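Local coordinates for protein glucosamine-6-phosphate deaminase (Thermotoga maritima, PDB 1J5X) that is named a glucosamine-6-phosphate deaminase and carries a SIS domain, an alpha/beta fold with a parallel beta-sheet flanked by helices, at residues G88-Q93 with D121-R126. Residues are numbered along the deposited sequence; the frame is centred on the assembly and turned at random.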
loop_
_atom_site.group_PDB
_atom_site.type_symbol
_atom_site.label_atom_id
_atom_site.label_comp_id
_atom_site.label_asym_id
_atom_site.label_seq_id
_atom_site.Cartn_x
_atom_site.Cartn_y
_atom_site.Cartn_z
ATOM N N GLY A 88 -5.623 16.427 -3.016
ATOM C CA GLY A 88 -5.496 17.878 -2.952
ATOM C C GLY A 88 -5.301 18.507 -4.334
ATOM O O GLY A 88 -5.793 19.592 -4.604
ATOM N N GLU A 89 -4.563 17.837 -5.226
ATOM C CA GLU A 89 -4.357 18.388 -6.566
ATOM C C GLU A 89 -5.668 18.440 -7.367
ATOM O O GLU A 89 -5.863 19.329 -8.205
ATOM C CB GLU A 89 -3.271 17.573 -7.312
ATOM C CG GLU A 89 -1.925 17.653 -6.504
ATOM C CD GLU A 89 -0.753 17.051 -7.266
ATOM O OE1 GLU A 89 -0.994 16.401 -8.333
ATOM O OE2 GLU A 89 0.376 17.217 -6.773
ATOM N N VAL A 90 -6.558 17.485 -7.126
ATOM C CA VAL A 90 -7.824 17.473 -7.820
ATOM C C VAL A 90 -8.731 18.529 -7.162
ATOM O O VAL A 90 -9.394 19.312 -7.845
ATOM C CB VAL A 90 -8.526 16.083 -7.713
ATOM C CG1 VAL A 90 -9.896 16.121 -8.414
ATOM C CG2 VAL A 90 -7.628 14.944 -8.403
ATOM N N ALA A 91 -8.780 18.469 -5.840
ATOM C CA ALA A 91 -9.646 19.397 -5.079
ATOM C C ALA A 91 -9.402 20.841 -5.446
ATOM O O ALA A 91 -10.366 21.633 -5.531
ATOM C CB ALA A 91 -9.400 19.211 -3.548
ATOM N N PHE A 92 -8.134 21.224 -5.639
ATOM C CA PHE A 92 -7.840 22.607 -5.971
ATOM C C PHE A 92 -7.618 22.859 -7.484
ATOM O O PHE A 92 -7.192 23.927 -7.882
ATOM C CB PHE A 92 -6.684 23.073 -5.078
ATOM C CG PHE A 92 -7.111 23.296 -3.653
ATOM C CD1 PHE A 92 -7.777 24.475 -3.292
ATOM C CD2 PHE A 92 -6.975 22.300 -2.698
ATOM C CE1 PHE A 92 -8.307 24.635 -1.986
ATOM C CE2 PHE A 92 -7.506 22.449 -1.396
ATOM C CZ PHE A 92 -8.176 23.623 -1.053
ATOM N N GLN A 93 -7.960 21.856 -8.274
ATOM C CA GLN A 93 -7.911 21.882 -9.733
ATOM C C GLN A 93 -6.541 22.339 -10.247
ATOM O O GLN A 93 -6.428 23.254 -11.129
ATOM C CB GLN A 93 -9.056 22.787 -10.277
ATOM C CG GLN A 93 -10.427 22.170 -9.923
ATOM C CD GLN A 93 -11.594 22.929 -10.558
ATOM O OE1 GLN A 93 -11.887 22.761 -11.749
ATOM N NE2 GLN A 93 -12.254 23.758 -9.764
ATOM N N ASP A 121 -16.448 16.338 -5.503
ATOM C CA ASP A 121 -17.300 17.365 -6.080
ATOM C C ASP A 121 -16.768 17.912 -7.440
ATOM O O ASP A 121 -17.485 18.040 -8.429
ATOM C CB ASP A 121 -17.454 18.487 -5.074
ATOM C CG ASP A 121 -18.722 19.266 -5.302
ATOM O OD1 ASP A 121 -19.830 18.646 -5.198
ATOM O OD2 ASP A 121 -18.603 20.474 -5.614
ATOM N N VAL A 122 -15.492 18.220 -7.472
ATOM C CA VAL A 122 -14.855 18.693 -8.695
ATOM C C VAL A 122 -15.022 17.629 -9.812
ATOM O O VAL A 122 -15.373 17.954 -10.956
ATOM C CB VAL A 122 -13.317 18.913 -8.428
ATOM C CG1 VAL A 122 -12.532 18.935 -9.768
ATOM C CG2 VAL A 122 -13.092 20.225 -7.678
ATOM N N LEU A 123 -14.778 16.361 -9.497
ATOM C CA LEU A 123 -14.843 15.336 -10.554
ATOM C C LEU A 123 -16.259 15.156 -11.049
ATOM O O LEU A 123 -16.489 14.988 -12.259
ATOM C CB LEU A 123 -14.290 13.986 -10.065
ATOM C CG LEU A 123 -12.774 14.071 -9.903
ATOM C CD1 LEU A 123 -12.243 12.962 -8.959
ATOM C CD2 LEU A 123 -12.134 13.931 -11.323
ATOM N N LYS A 124 -17.208 15.223 -10.125
ATOM C CA LYS A 124 -18.605 15.048 -10.519
ATOM C C LYS A 124 -19.049 16.195 -11.402
ATOM O O LYS A 124 -19.798 15.994 -12.340
ATOM C CB LYS A 124 -19.511 14.945 -9.281
ATOM C CG LYS A 124 -19.535 13.531 -8.644
ATOM C CD LYS A 124 -20.172 13.509 -7.249
ATOM C CE LYS A 124 -21.675 13.563 -7.295
ATOM N NZ LYS A 124 -22.245 13.768 -5.895
ATOM N N LYS A 125 -18.582 17.397 -11.106
ATOM C CA LYS A 125 -18.927 18.554 -11.911
ATOM C C LYS A 125 -18.216 18.533 -13.254
ATOM O O LYS A 125 -18.597 19.281 -14.155
ATOM C CB LYS A 125 -18.611 19.848 -11.175
ATOM C CG LYS A 125 -19.520 20.093 -9.975
ATOM C CD LYS A 125 -19.067 21.315 -9.210
ATOM C CE LYS A 125 -19.926 21.605 -7.958
ATOM N NZ LYS A 125 -19.324 22.803 -7.271
ATOM N N ARG A 126 -17.204 17.682 -13.397
ATOM C CA ARG A 126 -16.484 17.528 -14.660
ATOM C C ARG A 126 -16.888 16.249 -15.412
ATOM O O ARG A 126 -16.107 15.686 -16.150
ATOM C CB ARG A 126 -14.962 17.501 -14.441
ATOM C CG ARG A 126 -14.360 18.835 -14.032
ATOM C CD ARG A 126 -12.849 18.810 -14.312
ATOM N NE ARG A 126 -12.106 19.867 -13.616
ATOM C CZ ARG A 126 -10.805 20.134 -13.790
ATOM N NH1 ARG A 126 -10.069 19.428 -14.647
ATOM N NH2 ARG A 126 -10.232 21.117 -13.105
#
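Gln93, a residue with positive phi just past the end of helix 87-91, reaches across to Arg126, just beyond helix 114-125, and offers it the amide oxygen. Arg126 NH2 donates to Gln93 OE1 over 2.7 Å, with an N-H...O angle of 164°. The donor lies in the carbonyl plane on a lone pair, and the oxygen sits at the guanidinium edge, although the amide and guanidinium planes are turned 59° apart. Gln93 is the C-prime residue of the Schellman motif that ends helix 87-91, its N bonded to Val90 O. Its CG lies anti to the carbonyl carbon (chi1 -65°) and the chain runs extended, passing obliquely over Val122, where Gln93 CG meets Val122 CG1 at 3.9 Å.

Val122 points toward the end of helix 87-91 and places its methyls against two backbone carbonyls: CG1 is 3.7 Å from Val90 O and CG2 is 3.7 Å from Ala91 O. Deeper down, Val90 crosses Leu123 at about a right angle, its CG1 3.8 Å from Leu123 CG. Leu123 continues onto Ala104 and Leu106 of strand 102-107, while Val90 also touches Ala119.

The contact thus joins the C-terminal ends of two helices on one side of the parallel sheet of the SIS domain. Aliphatic groups fill its buried side, and the hydrogen bond from Arg126 NH2 spans the more exposed one, pairing a neutral amide with a guanidinium whose charge probably strengthens it.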